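Phi class glutathione transferase GSTF1 (Populus tremula x Populus tremuloides, PDB 4RI6) probably conjugates reduced glutathione to electrophilic substrates such as organic halides, releasing a halide ion, as expected of a plant Phi class detoxifying transferase. Local coordinates at residues 83-91 with 160-168; 133-144 with 182-192. All coordinates share one frame; numbering follows the deposited sequence.

Contact 1: 83-91 with 160-168; sequences KGNKSLYGT and DEFSFADLS. Unlike the reference sequence in segment 83-91: Lys-86 (reference Arg).
Tyr-89 and Phe-164 set their rings nearly parallel, with 16° between the planes, yet slid so far apart that they hardly overlap: the centroids stand 5.2 Å apart. The touch is made at one side of each ring, where Tyr-89 CE2 comes within 3.4 Å of Phe-164 CD2. Leu-88 lies alongside Phe-162, the two side chains pointing the same way. With CG anti to the backbone N (chi1 -176°), Leu-88 brings its CD1 methyl to 3.8 Å from Phe-162 CE2 and 4.2 Å from Leu-167 CD1. A backbone bond also joins the segments here: Phe-164 N donates to Leu-88 O over 2.7 Å. That N-H belongs to the first turn of helix 164-179, whose start is further closed by a capping box: Ser-163 OG accepts from Ala-165 N, and Asp-166 OD2 accepts from Ser-163 N through its anti lone pair. N-capping boxes at this helix are a known feature of the glutathione transferase fold. On the more exposed flank, Ser-87 OG donates to Glu-161 OE2 at a short 2.5 Å, meeting it from above the carboxylate, 72° out of plane. Two waters bridge the segments there, and both donate to Phe-162 O; one also donates to Ser-87 O, while the other accepts a hydrogen bond from Asn-85 ND2, which is bonded to Glu-25 as well, and donates one to Ser-87 OG. The 83-91 linker between helices 69-79 and 93-122 is thus pinned to the start of helix 164-179, with helix 14-25 against Leu-88, Phe-162 and Phe-164, and Val-103 of helix 93-122 against both Tyr-89 and Phe-164.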
loop_
_atom_site.group_PDB
_atom_site.type_symbol
_atom_site.label_atom_id
_atom_site.label_comp_id
_atom_site.label_asym_id
_atom_site.label_seq_id
_atom_site.Cartn_x
_atom_site.Cartn_y
_atom_site.Cartn_z
ATOM N N LYS A 83 16.235 -10.856 14.952
ATOM C CA LYS A 83 15.566 -10.939 16.241
ATOM C C LYS A 83 14.195 -11.593 16.074
ATOM O O LYS A 83 13.576 -11.470 15.009
ATOM C CB LYS A 83 15.424 -9.531 16.827
ATOM C CG LYS A 83 15.449 -9.393 18.322
ATOM C CD LYS A 83 15.369 -7.917 18.681
ATOM C CE LYS A 83 15.003 -7.670 20.138
ATOM N NZ LYS A 83 15.384 -8.767 21.075
ATOM N N GLY A 84 13.729 -12.285 17.116
ATOM C CA GLY A 84 12.383 -12.816 17.135
ATOM C C GLY A 84 12.138 -13.715 15.951
ATOM O O GLY A 84 12.992 -14.517 15.606
ATOM N N ASN A 85 10.970 -13.577 15.335
ATOM C CA ASN A 85 10.653 -14.307 14.119
ATOM C C ASN A 85 11.487 -13.764 12.945
ATOM O O ASN A 85 11.152 -12.733 12.366
ATOM C CB ASN A 85 9.154 -14.195 13.836
ATOM C CG ASN A 85 8.707 -15.021 12.641
ATOM O OD1 ASN A 85 9.517 -15.561 11.897
ATOM N ND2 ASN A 85 7.400 -15.105 12.450
ATOM N N LYS A 86 12.557 -14.465 12.592
ATOM C CA LYS A 86 13.467 -13.990 11.556
ATOM C C LYS A 86 12.850 -14.002 10.161
ATOM O O LYS A 86 13.256 -13.225 9.294
ATOM C CB LYS A 86 14.743 -14.827 11.541
ATOM C CG LYS A 86 15.484 -14.814 12.862
ATOM C CD LYS A 86 16.897 -15.321 12.714
ATOM C CE LYS A 86 17.567 -15.470 14.061
ATOM N NZ LYS A 86 19.008 -15.804 13.921
ATOM N N SER A 87 11.880 -14.881 9.929
ATOM C CA SER A 87 11.350 -15.070 8.585
ATOM C C SER A 87 10.120 -14.215 8.297
ATOM O O SER A 87 9.532 -14.348 7.226
ATOM C CB SER A 87 10.982 -16.533 8.357
ATOM O OG SER A 87 9.743 -16.828 8.982
ATOM N N LEU A 88 9.734 -13.340 9.225
ATOM C CA LEU A 88 8.432 -12.670 9.120
ATOM C C LEU A 88 8.263 -11.934 7.790
ATOM O O LEU A 88 7.182 -11.960 7.195
ATOM C CB LEU A 88 8.224 -11.707 10.297
ATOM C CG LEU A 88 6.856 -11.011 10.372
ATOM C CD1 LEU A 88 5.701 -12.015 10.544
ATOM C CD2 LEU A 88 6.832 -9.998 11.504
ATOM N N TYR A 89 9.326 -11.287 7.322
ATOM C CA TYR A 89 9.294 -10.587 6.034
ATOM C C TYR A 89 10.399 -11.156 5.143
ATOM O O TYR A 89 11.064 -10.440 4.386
ATOM C CB TYR A 89 9.436 -9.072 6.234
ATOM C CG TYR A 89 8.518 -8.212 5.364
ATOM C CD1 TYR A 89 8.454 -8.376 3.984
ATOM C CD2 TYR A 89 7.732 -7.217 5.935
ATOM C CE1 TYR A 89 7.629 -7.578 3.206
ATOM C CE2 TYR A 89 6.893 -6.433 5.171
ATOM C CZ TYR A 89 6.850 -6.598 3.811
ATOM O OH TYR A 89 6.020 -5.778 3.074
ATOM N N GLY A 90 10.567 -12.471 5.231
ATOM C CA GLY A 90 11.571 -13.181 4.459
ATOM C C GLY A 90 12.975 -13.045 5.018
ATOM O O GLY A 90 13.192 -12.386 6.036
ATOM N N THR A 91 13.933 -13.660 4.331
ATOM C CA THR A 91 15.328 -13.635 4.762
ATOM C C THR A 91 16.279 -13.261 3.643
ATOM O O THR A 91 17.495 -13.269 3.831
ATOM C CB THR A 91 15.758 -14.996 5.298
ATOM O OG1 THR A 91 15.663 -15.960 4.239
ATOM C CG2 THR A 91 14.870 -15.404 6.459
ATOM N N ASP A 160 4.780 -21.386 2.645
ATOM C CA ASP A 160 4.632 -22.432 3.664
ATOM C C ASP A 160 4.866 -21.909 5.078
ATOM O O ASP A 160 4.875 -22.664 6.043
ATOM C CB ASP A 160 5.573 -23.621 3.371
ATOM C CG ASP A 160 7.031 -23.238 3.327
ATOM O OD1 ASP A 160 7.363 -22.093 3.667
ATOM O OD2 ASP A 160 7.861 -24.096 2.955
ATOM N N GLU A 161 5.025 -20.597 5.203
ATOM C CA GLU A 161 5.415 -19.988 6.456
ATOM C C GLU A 161 4.584 -18.730 6.696
ATOM O O GLU A 161 4.360 -17.971 5.770
ATOM C CB GLU A 161 6.906 -19.642 6.395
ATOM C CG GLU A 161 7.633 -19.654 7.715
ATOM C CD GLU A 161 9.151 -19.531 7.550
ATOM O OE1 GLU A 161 9.665 -19.657 6.411
ATOM O OE2 GLU A 161 9.833 -19.308 8.572
ATOM N N PHE A 162 4.111 -18.538 7.921
ATOM C CA PHE A 162 3.456 -17.283 8.313
ATOM C C PHE A 162 4.349 -16.114 7.930
ATOM O O PHE A 162 5.555 -16.157 8.156
ATOM C CB PHE A 162 3.161 -17.264 9.818
ATOM C CG PHE A 162 2.484 -16.000 10.311
ATOM C CD1 PHE A 162 1.127 -15.802 10.125
ATOM C CD2 PHE A 162 3.199 -15.047 11.021
ATOM C CE1 PHE A 162 0.502 -14.661 10.601
ATOM C CE2 PHE A 162 2.583 -13.901 11.497
ATOM C CZ PHE A 162 1.231 -13.707 11.288
ATOM N N SER A 163 3.765 -15.074 7.350
ATOM C CA SER A 163 4.548 -13.903 6.981
ATOM C C SER A 163 3.816 -12.638 7.326
ATOM O O SER A 163 2.646 -12.663 7.725
ATOM C CB SER A 163 4.869 -13.896 5.486
ATOM O OG SER A 163 3.769 -13.455 4.720
ATOM N N PHE A 164 4.498 -11.515 7.127
ATOM C CA PHE A 164 3.849 -10.235 7.308
ATOM C C PHE A 164 2.611 -10.090 6.421
ATOM O O PHE A 164 1.669 -9.375 6.769
ATOM C CB PHE A 164 4.830 -9.079 7.037
ATOM C CG PHE A 164 4.243 -7.753 7.360
ATOM C CD1 PHE A 164 4.039 -7.395 8.678
ATOM C CD2 PHE A 164 3.796 -6.899 6.367
ATOM C CE1 PHE A 164 3.441 -6.225 9.001
ATOM C CE2 PHE A 164 3.204 -5.706 6.697
ATOM C CZ PHE A 164 3.033 -5.370 8.015
ATOM N N ALA A 165 2.595 -10.760 5.272
ATOM C CA ALA A 165 1.410 -10.702 4.422
ATOM C C ALA A 165 0.192 -11.205 5.175
ATOM O O ALA A 165 -0.864 -10.581 5.132
ATOM C CB ALA A 165 1.608 -11.486 3.159
ATOM N N ASP A 166 0.328 -12.331 5.866
ATOM C CA ASP A 166 -0.793 -12.855 6.655
ATOM C C ASP A 166 -1.107 -11.929 7.822
ATOM O O ASP A 166 -2.270 -11.592 8.071
ATOM C CB ASP A 166 -0.483 -14.255 7.156
ATOM C CG ASP A 166 -0.004 -15.157 6.050
ATOM O OD1 ASP A 166 -0.830 -15.578 5.210
ATOM O OD2 ASP A 166 1.204 -15.447 6.033
ATOM N N LEU A 167 -0.054 -11.499 8.515
ATOM C CA LEU A 167 -0.190 -10.633 9.676
ATOM C C LEU A 167 -1.005 -9.401 9.333
ATOM O O LEU A 167 -1.903 -9.016 10.080
ATOM C CB LEU A 167 1.190 -10.254 10.225
ATOM C CG LEU A 167 1.250 -9.485 11.540
ATOM C CD1 LEU A 167 2.625 -9.652 12.174
ATOM C CD2 LEU A 167 0.923 -7.994 11.347
ATOM N N SER A 168 -0.748 -8.832 8.163
ATOM C CA SER A 168 -1.365 -7.574 7.816
ATOM C C SER A 168 -2.891 -7.688 7.629
ATOM O O SER A 168 -3.593 -6.663 7.720
ATOM C CB SER A 168 -0.683 -7.019 6.547
ATOM O OG SER A 168 -0.886 -5.635 6.402
HETATM O O HOH W 1 7.033 -17.049 10.381
HETATM O O HOH W 2 7.580 -16.040 6.200
#

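Contact 2: 133-144 with 182-192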
loop_
_atom_site.group_PDB
_atom_site.type_symbol
_atom_site.label_atom_id
_atom_site.label_comp_id
_atom_site.label_asym_id
_atom_site.label_seq_id
_atom_site.Cartn_x
_atom_site.Cartn_y
_atom_site.Cartn_z
ATOM N N ILE A 133 -22.752 -1.177 2.352
ATOM C CA ILE A 133 -22.302 -2.393 3.008
ATOM C C ILE A 133 -22.290 -3.537 1.986
ATOM O O ILE A 133 -21.301 -4.249 1.860
ATOM C CB ILE A 133 -23.198 -2.777 4.201
ATOM C CG1 ILE A 133 -23.083 -1.761 5.328
ATOM C CG2 ILE A 133 -22.822 -4.159 4.715
ATOM C CD1 ILE A 133 -21.715 -1.659 5.957
ATOM N N LYS A 134 -23.384 -3.699 1.246
ATOM C CA LYS A 134 -23.462 -4.784 0.262
ATOM C C LYS A 134 -22.361 -4.644 -0.793
ATOM O O LYS A 134 -21.744 -5.629 -1.187
ATOM C CB LYS A 134 -24.838 -4.845 -0.410
ATOM C CG LYS A 134 -24.877 -5.870 -1.571
ATOM C CD LYS A 134 -26.219 -5.921 -2.287
ATOM C CE LYS A 134 -26.064 -6.374 -3.723
ATOM N NZ LYS A 134 -25.566 -7.761 -3.774
ATOM N N LYS A 135 -22.126 -3.425 -1.253
ATOM C CA LYS A 135 -21.094 -3.180 -2.258
ATOM C C LYS A 135 -19.721 -3.656 -1.776
ATOM O O LYS A 135 -18.971 -4.295 -2.530
ATOM C CB LYS A 135 -21.061 -1.698 -2.609
ATOM C CG LYS A 135 -20.127 -1.314 -3.728
ATOM C CD LYS A 135 -20.446 0.116 -4.192
ATOM C CE LYS A 135 -19.333 0.733 -5.036
ATOM N NZ LYS A 135 -18.825 -0.185 -6.089
ATOM N N ASN A 136 -19.390 -3.353 -0.522
ATOM C CA ASN A 136 -18.083 -3.741 0.011
ATOM C C ASN A 136 -17.995 -5.211 0.404
ATOM O O ASN A 136 -16.951 -5.827 0.233
ATOM C CB ASN A 136 -17.729 -2.845 1.194
ATOM C CG ASN A 136 -17.325 -1.463 0.740
ATOM O OD1 ASN A 136 -16.663 -1.328 -0.299
ATOM N ND2 ASN A 136 -17.722 -0.439 1.489
ATOM N N VAL A 137 -19.084 -5.774 0.930
ATOM C CA VAL A 137 -19.176 -7.215 1.133
ATOM C C VAL A 137 -18.913 -7.937 -0.178
ATOM O O VAL A 137 -18.145 -8.881 -0.216
ATOM C CB VAL A 137 -20.559 -7.609 1.685
ATOM C CG1 VAL A 137 -20.822 -9.109 1.554
ATOM C CG2 VAL A 137 -20.699 -7.152 3.139
ATOM N N ASP A 138 -19.554 -7.505 -1.253
ATOM C CA ASP A 138 -19.404 -8.208 -2.519
ATOM C C ASP A 138 -17.972 -8.078 -3.050
ATOM O O ASP A 138 -17.416 -9.016 -3.612
ATOM C CB ASP A 138 -20.408 -7.686 -3.562
ATOM C CG ASP A 138 -21.849 -8.123 -3.291
ATOM O OD1 ASP A 138 -22.088 -9.035 -2.464
ATOM O OD2 ASP A 138 -22.756 -7.553 -3.945
ATOM N N LYS A 139 -17.379 -6.898 -2.919
ATOM C CA LYS A 139 -15.966 -6.719 -3.272
ATOM C C LYS A 139 -15.061 -7.645 -2.472
ATOM O O LYS A 139 -14.151 -8.257 -3.002
ATOM C CB LYS A 139 -15.529 -5.272 -3.042
ATOM C CG LYS A 139 -15.971 -4.317 -4.097
ATOM C CD LYS A 139 -15.402 -2.947 -3.805
ATOM C CE LYS A 139 -15.791 -1.921 -4.861
ATOM N NZ LYS A 139 -15.278 -0.579 -4.475
ATOM N N LEU A 140 -15.305 -7.745 -1.176
ATOM C CA LEU A 140 -14.430 -8.528 -0.346
ATOM C C LEU A 140 -14.616 -10.017 -0.655
ATOM O O LEU A 140 -13.659 -10.786 -0.636
ATOM C CB LEU A 140 -14.703 -8.224 1.129
ATOM C CG LEU A 140 -13.837 -8.967 2.150
ATOM C CD1 LEU A 140 -12.337 -8.804 1.877
ATOM C CD2 LEU A 140 -14.169 -8.493 3.563
ATOM N N ALA A 141 -15.849 -10.413 -0.937
ATOM C CA ALA A 141 -16.137 -11.785 -1.309
ATOM C C ALA A 141 -15.340 -12.193 -2.538
ATOM O O ALA A 141 -14.782 -13.300 -2.587
ATOM C CB ALA A 141 -17.625 -11.970 -1.533
ATOM N N LYS A 142 -15.260 -11.299 -3.522
ATOM C CA LYS A 142 -14.468 -11.565 -4.722
ATOM C C LYS A 142 -12.983 -11.738 -4.399
ATOM O O LYS A 142 -12.330 -12.624 -4.943
ATOM C CB LYS A 142 -14.664 -10.446 -5.760
ATOM C CG LYS A 142 -16.064 -10.458 -6.405
ATOM C CD LYS A 142 -16.169 -11.418 -7.581
ATOM C CE LYS A 142 -17.571 -12.022 -7.688
ATOM N NZ LYS A 142 -17.678 -13.189 -8.624
ATOM N N VAL A 143 -12.442 -10.889 -3.533
ATOM C CA VAL A 143 -11.070 -11.057 -3.090
ATOM C C VAL A 143 -10.873 -12.414 -2.412
ATOM O O VAL A 143 -9.904 -13.127 -2.672
ATOM C CB VAL A 143 -10.673 -9.929 -2.116
ATOM C CG1 VAL A 143 -9.299 -10.136 -1.573
ATOM C CG2 VAL A 143 -10.748 -8.579 -2.814
ATOM N N LEU A 144 -11.778 -12.755 -1.508
ATOM C CA LEU A 144 -11.624 -13.997 -0.740
ATOM C C LEU A 144 -11.841 -15.245 -1.595
ATOM O O LEU A 144 -11.299 -16.307 -1.263
ATOM C CB LEU A 144 -12.563 -13.985 0.461
ATOM C CG LEU A 144 -12.192 -12.919 1.511
ATOM C CD1 LEU A 144 -13.227 -12.901 2.630
ATOM C CD2 LEU A 144 -10.773 -13.135 2.099
ATOM N N LYS A 182 -20.538 -10.375 9.467
ATOM C CA LYS A 182 -19.940 -10.626 8.156
ATOM C C LYS A 182 -18.894 -11.747 8.190
ATOM O O LYS A 182 -18.209 -11.997 7.198
ATOM C CB LYS A 182 -19.287 -9.354 7.604
ATOM C CG LYS A 182 -20.213 -8.149 7.555
ATOM C CD LYS A 182 -21.530 -8.449 6.849
ATOM C CE LYS A 182 -22.375 -7.195 6.802
ATOM N NZ LYS A 182 -23.819 -7.487 6.716
ATOM N N GLY A 183 -18.764 -12.410 9.327
ATOM C CA GLY A 183 -17.749 -13.433 9.501
ATOM C C GLY A 183 -17.873 -14.571 8.521
ATOM O O GLY A 183 -16.863 -15.198 8.199
ATOM N N TYR A 184 -19.090 -14.818 8.026
ATOM C CA TYR A 184 -19.318 -15.849 7.009
ATOM C C TYR A 184 -18.407 -15.678 5.781
ATOM O O TYR A 184 -18.111 -16.641 5.079
ATOM C CB TYR A 184 -20.787 -15.855 6.547
ATOM C CG TYR A 184 -21.233 -14.636 5.758
ATOM C CD1 TYR A 184 -21.085 -14.569 4.374
ATOM C CD2 TYR A 184 -21.808 -13.548 6.390
ATOM C CE1 TYR A 184 -21.488 -13.450 3.659
ATOM C CE2 TYR A 184 -22.219 -12.430 5.673
ATOM C CZ TYR A 184 -22.062 -12.386 4.312
ATOM O OH TYR A 184 -22.470 -11.270 3.594
ATOM N N LEU A 185 -17.971 -14.454 5.506
ATOM C CA LEU A 185 -17.091 -14.223 4.364
ATOM C C LEU A 185 -15.823 -15.055 4.473
ATOM O O LEU A 185 -15.303 -15.564 3.467
ATOM C CB LEU A 185 -16.732 -12.733 4.240
ATOM C CG LEU A 185 -17.862 -11.822 3.796
ATOM C CD1 LEU A 185 -17.494 -10.383 4.033
ATOM C CD2 LEU A 185 -18.188 -12.077 2.313
ATOM N N PHE A 186 -15.352 -15.212 5.705
ATOM C CA PHE A 186 -14.159 -15.995 5.996
ATOM C C PHE A 186 -14.511 -17.449 6.318
ATOM O O PHE A 186 -13.880 -18.377 5.810
ATOM C CB PHE A 186 -13.402 -15.366 7.163
ATOM C CG PHE A 186 -12.892 -13.975 6.868
ATOM C CD1 PHE A 186 -13.719 -12.864 6.975
ATOM C CD2 PHE A 186 -11.581 -13.782 6.466
ATOM C CE1 PHE A 186 -13.227 -11.583 6.691
ATOM C CE2 PHE A 186 -11.097 -12.518 6.186
ATOM C CZ PHE A 186 -11.916 -11.424 6.300
ATOM N N THR A 187 -15.536 -17.650 7.138
ATOM C CA THR A 187 -15.774 -18.984 7.686
ATOM C C THR A 187 -16.472 -19.914 6.696
ATOM O O THR A 187 -16.377 -21.118 6.854
ATOM C CB THR A 187 -16.599 -18.938 8.995
ATOM O OG1 THR A 187 -17.904 -18.407 8.734
ATOM C CG2 THR A 187 -15.890 -18.081 10.040
ATOM N N SER A 188 -17.143 -19.366 5.667
ATOM C CA SER A 188 -17.849 -20.184 4.662
ATOM C C SER A 188 -16.940 -20.683 3.537
ATOM O O SER A 188 -17.356 -21.492 2.701
ATOM C CB SER A 188 -19.009 -19.414 4.039
ATOM O OG SER A 188 -18.546 -18.418 3.139
ATOM N N ARG A 189 -15.701 -20.222 3.545
ATOM C CA ARG A 189 -14.698 -20.593 2.548
ATOM C C ARG A 189 -13.673 -21.486 3.249
ATOM O O ARG A 189 -12.966 -21.042 4.138
ATOM C CB ARG A 189 -14.048 -19.330 1.970
ATOM C CG ARG A 189 -14.963 -18.565 1.035
ATOM C CD ARG A 189 -14.394 -17.192 0.624
ATOM N NE ARG A 189 -15.252 -16.626 -0.403
ATOM C CZ ARG A 189 -16.410 -16.018 -0.176
ATOM N NH1 ARG A 189 -16.818 -15.761 1.059
ATOM N NH2 ARG A 189 -17.170 -15.679 -1.192
ATOM N N LYS A 190 -13.606 -22.756 2.876
ATOM C CA LYS A 190 -12.887 -23.713 3.707
ATOM C C LYS A 190 -11.390 -23.428 3.828
ATOM O O LYS A 190 -10.854 -23.483 4.927
ATOM C CB LYS A 190 -13.125 -25.157 3.214
ATOM C CG LYS A 190 -12.377 -25.607 1.971
ATOM C CD LYS A 190 -12.502 -27.119 1.788
ATOM C CE LYS A 190 -11.715 -27.596 0.576
ATOM N NZ LYS A 190 -12.382 -27.193 -0.686
ATOM N N ASN A 191 -10.703 -23.107 2.742
ATOM C CA ASN A 191 -9.271 -22.823 2.862
ATOM C C ASN A 191 -9.014 -21.496 3.583
ATOM O O ASN A 191 -8.091 -21.397 4.375
ATOM C CB ASN A 191 -8.592 -22.810 1.493
ATOM C CG ASN A 191 -8.701 -24.126 0.767
ATOM O OD1 ASN A 191 -8.775 -25.197 1.380
ATOM N ND2 ASN A 191 -8.715 -24.051 -0.551
ATOM N N VAL A 192 -9.818 -20.480 3.284
ATOM C CA VAL A 192 -9.721 -19.191 3.972
ATOM C C VAL A 192 -9.983 -19.384 5.455
ATOM O O VAL A 192 -9.307 -18.805 6.290
ATOM C CB VAL A 192 -10.706 -18.163 3.358
ATOM C CG1 VAL A 192 -10.826 -16.902 4.214
ATOM C CG2 VAL A 192 -10.224 -17.800 1.981
#
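Leu-185 packs against helix 130-150 as a knob in a hole formed by Val-137, Leu-140, Ala-141 and Leu-144. Its CB lies 3.9 Å from Leu-144 CD1. The next atom, CG, is anti to the carbonyl carbon (chi1 -71°) and stands 4.0 Å above the plane of the Tyr-184 ring, toward its rim. Beyond it the branches part: CD1 meets Leu-140 CD2 at 3.9 Å, whereas CD2 meets Ala-141 CB, also at 3.9 Å, and the CG1 methyl of Val-137. All four walls of the hole are therefore met by carbon, as befits knobs-into-holes packing. Leu-144 answers from the other segment. Its CD1 sits over the centre of the Phe-186 ring, 4.0 Å from the centroid and 5° off the normal, a nearly ideal CH-pi contact. Arg-189 then runs its aliphatic part past Leu-144, CD lying 3.7 Å from Leu-144 CB. Its guanidinium is anchored by NH1, which donates to Leu-185 O at 2.9 Å in the carbonyl plane, on a lone pair; Ala-141 O lies over one face of the group, and Asp-145 forms a salt bridge with NE. The contact joins helix 130-150 to the short helix 184-187 and the start of helix 190-200, while Leu-176 of helix 164-179 touches both Leu-140 and Phe-186, and helix 93-122 packs on Leu-140 through Phe-110.

How the contacts relate
Contacts 1 and 2 do not touch: their centres are 24 Å apart and their nearest atoms about 9 Å. Along the chain their segments alternate, so that helix 164-179, whose start is held in contact 1, leads directly to residues 182-192 of contact 2. Contact 1 is the nearer to the glutathione site. The side chain of Phe-164 lies about 9 Å from a bound glutathione and about 7 Å from that of Ser-69, a ligand-binding residue. Contact 2 is remote from the annotated sites and ties helices of the C-terminal domain together, whereas contact 1 fastens the linker that follows the thioredoxin-like domain to that helical bundle.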